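Local coordinates for protein pyridoxamine 5'-phosphate oxidase (Burkholderia, PDB 4HMW) that catalyses FMN-dependent oxidations by molecular oxygen in the terminal steps of phenazine antibiotic biosynthesis, releasing hydrogen peroxide, at residues L102-R105 with E106-Q109; T85-K88 with G89-L92. All coordinates share one frame; numbering follows the deposited sequence.

Interaction 1: L102-R105 with E106-Q109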
loop_
_atom_site.group_PDB
_atom_site.type_symbol
_atom_site.label_atom_id
_atom_site.label_comp_id
_atom_site.label_asym_id
_atom_site.label_seq_id
_atom_site.Cartn_x
_atom_site.Cartn_y
_atom_site.Cartn_z
ATOM N N LEU B 102 4.715 0.955 -4.347
ATOM C CA LEU B 102 5.107 -0.303 -5.023
ATOM C C LEU B 102 6.067 -1.036 -4.122
ATOM O O LEU B 102 6.915 -0.409 -3.480
ATOM C CB LEU B 102 5.825 -0.003 -6.345
ATOM C CG LEU B 102 5.044 0.736 -7.415
ATOM C CD1 LEU B 102 5.903 1.141 -8.648
ATOM C CD2 LEU B 102 3.866 -0.126 -7.834
ATOM N N TYR B 103 5.944 -2.358 -4.057
ATOM C CA TYR B 103 6.858 -3.149 -3.251
ATOM C C TYR B 103 7.087 -4.453 -3.937
ATOM O O TYR B 103 6.137 -5.208 -4.201
ATOM C CB TYR B 103 6.364 -3.391 -1.801
ATOM C CG TYR B 103 7.220 -4.393 -1.047
ATOM C CD1 TYR B 103 8.602 -4.251 -1.036
ATOM C CD2 TYR B 103 6.650 -5.440 -0.299
ATOM C CE1 TYR B 103 9.411 -5.158 -0.358
ATOM C CE2 TYR B 103 7.453 -6.359 0.393
ATOM C CZ TYR B 103 8.828 -6.210 0.350
ATOM O OH TYR B 103 9.638 -7.110 0.991
ATOM N N TRP B 104 8.360 -4.716 -4.200
ATOM C CA TRP B 104 8.800 -5.899 -4.943
ATOM C C TRP B 104 9.612 -6.817 -4.033
ATOM O O TRP B 104 10.778 -6.559 -3.757
ATOM C CB TRP B 104 9.634 -5.460 -6.134
ATOM C CG TRP B 104 8.933 -4.496 -7.036
ATOM C CD1 TRP B 104 7.585 -4.384 -7.260
ATOM C CD2 TRP B 104 9.558 -3.479 -7.837
ATOM N NE1 TRP B 104 7.334 -3.359 -8.159
ATOM C CE2 TRP B 104 8.529 -2.782 -8.525
ATOM C CE3 TRP B 104 10.881 -3.072 -8.015
ATOM C CZ2 TRP B 104 8.795 -1.725 -9.386
ATOM C CZ3 TRP B 104 11.150 -2.020 -8.881
ATOM C CH2 TRP B 104 10.107 -1.329 -9.528
ATOM N N ARG B 105 8.981 -7.895 -3.583
ATOM C CA ARG B 105 9.610 -8.803 -2.639
ATOM C C ARG B 105 10.881 -9.412 -3.233
ATOM O O ARG B 105 11.866 -9.664 -2.506
ATOM C CB ARG B 105 8.627 -9.931 -2.264
ATOM C CG ARG B 105 7.478 -9.463 -1.411
ATOM C CD ARG B 105 6.212 -10.310 -1.632
ATOM N NE ARG B 105 5.182 -10.126 -0.604
ATOM C CZ ARG B 105 4.308 -9.128 -0.614
ATOM N NH1 ARG B 105 4.344 -8.226 -1.581
ATOM N NH2 ARG B 105 3.376 -9.047 0.321
ATOM N N GLU B 106 10.873 -9.643 -4.540
ATOM C CA GLU B 106 11.974 -10.373 -5.189
ATOM C C GLU B 106 13.288 -9.604 -5.182
ATOM O O GLU B 106 14.340 -10.211 -5.130
ATOM C CB GLU B 106 11.617 -10.741 -6.641
ATOM C CG GLU B 106 10.479 -11.724 -6.792
ATOM C CD GLU B 106 9.109 -11.057 -6.949
ATOM O OE1 GLU B 106 8.921 -9.898 -6.484
ATOM O OE2 GLU B 106 8.214 -11.712 -7.557
ATOM N N THR B 107 13.225 -8.271 -5.223
ATOM C CA THR B 107 14.408 -7.440 -5.243
ATOM C C THR B 107 14.594 -6.578 -4.009
ATOM O O THR B 107 15.550 -5.817 -3.937
ATOM C CB THR B 107 14.381 -6.487 -6.427
ATOM O OG1 THR B 107 13.229 -5.648 -6.298
ATOM C CG2 THR B 107 14.290 -7.256 -7.765
ATOM N N GLY B 108 13.696 -6.686 -3.048
ATOM C CA GLY B 108 13.790 -5.859 -1.884
ATOM C C GLY B 108 13.712 -4.383 -2.192
ATOM O O GLY B 108 14.473 -3.584 -1.625
ATOM N N GLN B 109 12.748 -3.987 -3.030
ATOM C CA GLN B 109 12.624 -2.571 -3.400
ATOM C C GLN B 109 11.223 -2.048 -3.152
ATOM O O GLN B 109 10.230 -2.740 -3.357
ATOM C CB GLN B 109 12.981 -2.343 -4.903
ATOM C CG GLN B 109 14.451 -2.511 -5.210
ATOM C CD GLN B 109 14.700 -2.534 -6.709
ATOM O OE1 GLN B 109 14.194 -3.392 -7.438
ATOM N NE2 GLN B 109 15.506 -1.609 -7.180
#
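The carbonyl oxygen of Trp-104 receives two weak hydrogen bonds from the turn that follows it, one from Thr-107 N and one from Gln-109 N, each 3.3 Å long. The return bond is shorter and almost straight: Trp-104 N donates to Gln-109 O at 2.8 Å, with 174° at the hydrogen. Gly-108 and Gln-109 thus both face Trp-104, which makes a G1 beta bulge with Gly-108 at positive phi. Gln-109 O also touches the edge of the Tyr-103 ring, 3.2 Å from CD1.

Trp-104 and Gln-109 put their side chains on the same face of the sheet. The amide plane stands 70° from the indole plane, and Gln-109 OE1 meets the indole edge 3.4 Å from CE3. Thr-107 OG1 donates to Gln-109 OE1 at 2.7 Å. The Thr-107 chi1 of 61° sets OG1 between the backbone N and the carbonyl carbon, turned toward Trp-104 CB. The indole NE1 bonds to Pro-49 O, and helix 30-43 packs on the ring.

Arg-105 and Tyr-103 reach the second subunit: Arg-105 NE bonds to Arg-47 O of the second subunit, and Tyr-103 OH to Glu-48 OE1 of the same subunit. Tyr-103 also touches FMN. The Thr-107 bond helps fix the Gln-109 amide rotation, with its carbonyl oxygen at the indole edge, while the bulge closes the hairpin beside the cofactor and the dimer interface.

Interaction 2: T85-K88 with G89-L92. With FMN (flavin mononucleotide), chain D.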
loop_
_atom_site.group_PDB
_atom_site.type_symbol
_atom_site.label_atom_id
_atom_site.label_comp_id
_atom_site.label_asym_id
_atom_site.label_seq_id
_atom_site.Cartn_x
_atom_site.Cartn_y
_atom_site.Cartn_z
ATOM N N THR B 85 -17.060 7.372 -9.196
ATOM C CA THR B 85 -18.035 7.273 -8.114
ATOM C C THR B 85 -17.683 6.223 -7.084
ATOM O O THR B 85 -18.462 5.947 -6.156
ATOM C CB THR B 85 -19.437 6.948 -8.671
ATOM O OG1 THR B 85 -19.327 5.840 -9.588
ATOM C CG2 THR B 85 -20.009 8.162 -9.366
ATOM N N SER B 86 -16.524 5.608 -7.269
ATOM C CA SER B 86 -16.029 4.663 -6.280
ATOM C C SER B 86 -15.587 5.436 -5.034
ATOM O O SER B 86 -15.590 6.670 -5.018
ATOM C CB SER B 86 -14.859 3.877 -6.864
ATOM O OG SER B 86 -13.735 4.715 -7.056
ATOM N N ARG B 87 -15.174 4.720 -3.999
ATOM C CA ARG B 87 -14.696 5.379 -2.802
ATOM C C ARG B 87 -13.461 6.193 -3.100
ATOM O O ARG B 87 -13.383 7.343 -2.669
ATOM C CB ARG B 87 -14.426 4.384 -1.678
ATOM C CG ARG B 87 -13.847 5.045 -0.406
ATOM C CD ARG B 87 -13.661 4.058 0.757
ATOM N NE ARG B 87 -14.927 3.387 1.108
ATOM C CZ ARG B 87 -15.913 3.939 1.818
ATOM N NH1 ARG B 87 -15.804 5.175 2.262
ATOM N NH2 ARG B 87 -17.030 3.266 2.086
ATOM N N LYS B 88 -12.518 5.632 -3.870
ATOM C CA LYS B 88 -11.287 6.368 -4.157
ATOM C C LYS B 88 -11.613 7.594 -5.004
ATOM O O LYS B 88 -10.995 8.648 -4.856
ATOM C CB LYS B 88 -10.259 5.476 -4.838
ATOM C CG LYS B 88 -10.340 5.431 -6.341
ATOM C CD LYS B 88 -9.517 4.284 -6.907
ATOM C CE LYS B 88 -10.050 2.915 -6.491
ATOM N NZ LYS B 88 -11.466 2.683 -6.933
ATOM N N GLY B 89 -12.601 7.442 -5.878
ATOM C CA GLY B 89 -12.926 8.503 -6.825
ATOM C C GLY B 89 -13.526 9.687 -6.073
ATOM O O GLY B 89 -13.175 10.849 -6.312
ATOM N N ARG B 90 -14.410 9.386 -5.133
ATOM C CA ARG B 90 -15.016 10.437 -4.328
ATOM C C ARG B 90 -13.950 11.101 -3.469
ATOM O O ARG B 90 -13.931 12.338 -3.338
ATOM C CB ARG B 90 -16.156 9.872 -3.493
ATOM C CG ARG B 90 -17.332 9.357 -4.352
ATOM C CD ARG B 90 -18.522 8.814 -3.545
ATOM N NE ARG B 90 -18.131 7.725 -2.633
ATOM C CZ ARG B 90 -17.802 7.914 -1.351
ATOM N NH1 ARG B 90 -17.817 9.146 -0.835
ATOM N NH2 ARG B 90 -17.455 6.886 -0.577
ATOM N N GLU B 91 -13.045 10.304 -2.896
ATOM C CA GLU B 91 -12.013 10.890 -2.021
ATOM C C GLU B 91 -11.050 11.785 -2.816
ATOM O O GLU B 91 -10.670 12.871 -2.344
ATOM C CB GLU B 91 -11.282 9.787 -1.218
ATOM C CG GLU B 91 -12.218 9.215 -0.121
ATOM C CD GLU B 91 -11.659 8.105 0.760
ATOM O OE1 GLU B 91 -10.470 7.757 0.650
ATOM O OE2 GLU B 91 -12.455 7.581 1.594
ATOM N N LEU B 92 -10.647 11.338 -4.006
ATOM C CA LEU B 92 -9.802 12.151 -4.865
ATOM C C LEU B 92 -10.464 13.477 -5.210
ATOM O O LEU B 92 -9.808 14.505 -5.241
ATOM C CB LEU B 92 -9.475 11.407 -6.155
ATOM C CG LEU B 92 -8.459 10.280 -5.927
ATOM C CD1 LEU B 92 -8.310 9.418 -7.179
ATOM C CD2 LEU B 92 -7.117 10.856 -5.527
HETATM N N1 FMN D . -9.635 -1.052 -9.410
HETATM C C2 FMN D . -9.713 -0.010 -10.296
HETATM O O2 FMN D . -10.669 0.778 -10.208
HETATM N N3 FMN D . -8.755 0.150 -11.282
HETATM C C4 FMN D . -7.691 -0.713 -11.386
HETATM O O4 FMN D . -6.836 -0.529 -12.273
HETATM C C4A FMN D . -7.601 -1.779 -10.489
HETATM N N5 FMN D . -6.557 -2.673 -10.581
HETATM C C5A FMN D . -6.467 -3.707 -9.650
HETATM C C6 FMN D . -5.389 -4.583 -9.723
HETATM C C7 FMN D . -5.261 -5.605 -8.793
HETATM C C7M FMN D . -4.101 -6.572 -8.890
HETATM C C8 FMN D . -6.239 -5.758 -7.804
HETATM C C8M FMN D . -6.132 -6.872 -6.799
HETATM C C9 FMN D . -7.320 -4.871 -7.734
HETATM C C9A FMN D . -7.426 -3.848 -8.646
HETATM N N10 FMN D . -8.526 -2.980 -8.591
HETATM C C10 FMN D . -8.575 -1.942 -9.487
HETATM C "C1'" FMN D . -9.595 -3.113 -7.540
HETATM C "C2'" FMN D . -9.294 -2.247 -6.347
HETATM O "O2'" FMN D . -8.348 -2.902 -5.515
HETATM C "C3'" FMN D . -10.534 -1.927 -5.531
HETATM O "O3'" FMN D . -11.301 -3.090 -5.238
HETATM C "C4'" FMN D . -11.393 -0.876 -6.230
HETATM O "O4'" FMN D . -10.899 -0.110 -7.302
HETATM C "C5'" FMN D . -12.472 -0.279 -5.373
HETATM O "O5'" FMN D . -11.749 0.585 -4.523
HETATM P P FMN D . -12.450 1.667 -3.553
HETATM O O1P FMN D . -12.664 2.858 -4.433
HETATM O O2P FMN D . -13.741 1.044 -3.024
HETATM O O3P FMN D . -11.421 1.912 -2.455
HETATM O O HOH W 1 -14.889 7.686 1.829
#
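Residues 85-92 run from a loop into the first turns of helix 87-95. Three i to i+4 backbone bonds join the segments: Arg-90 N to Ser-86 O, Glu-91 N to Arg-87 O, and Leu-92 N to Lys-88 O, the last 2.8 Å long. Ser-86 is the N-cap. Its OG accepts from Gly-89 N at 3.2 Å and donates to His-83 O.

Lys-88 curls back toward the N-cap and the cofactor, with bends at chi3 (65°) and chi4 (59°). Its NZ lies within bonding distance of Ser-86 OG at 3.0 Å, FMN O1P at 2.8 Å and FMN O4' at 2.9 Å. Thr-82 OG1 is a further partner. These oxygens outnumber the three N-H groups of NZ, so they must share or alternate. The backbone Lys-88 N also donates to O1P, at 2.8 Å.

Arg-87 and Glu-91 cross with guanidinium and carboxylate planes 63° apart. Glu-91 OE2 lies 3.5 Å from Arg-87 CG. Glu-91 OE1 bonds to Ser-64 and Thr-56. Arg-90 NH2 comes over one face of the Arg-87 guanidinium.

The FMN phosphate therefore sits at a helix N terminus, where a backbone N-H, a lysine ammonium and the helix dipole would together be expected to offset its negative charge.

In the fold
From the N terminus, the chain passes through helix 30-43 and strands 51-57, 63-74 and 77-83 before it reaches interaction 2. That contact opens helix 87-95, and strand 97-104 follows directly. Interaction 1 then closes the hairpin from strand 97-104 into strand 109-119. The two contacts are in series; they neither nest nor cross. Their centres are about 28 Å apart, on opposite sides of the chain's centre. Interaction 2 joins the start of its helix to the phosphate end of one FMN. Interaction 1 ties the hairpin to helix 30-43 and the second subunit. Both belong to the FMN-binding fold of the pyridoxamine 5'-phosphate oxidase family.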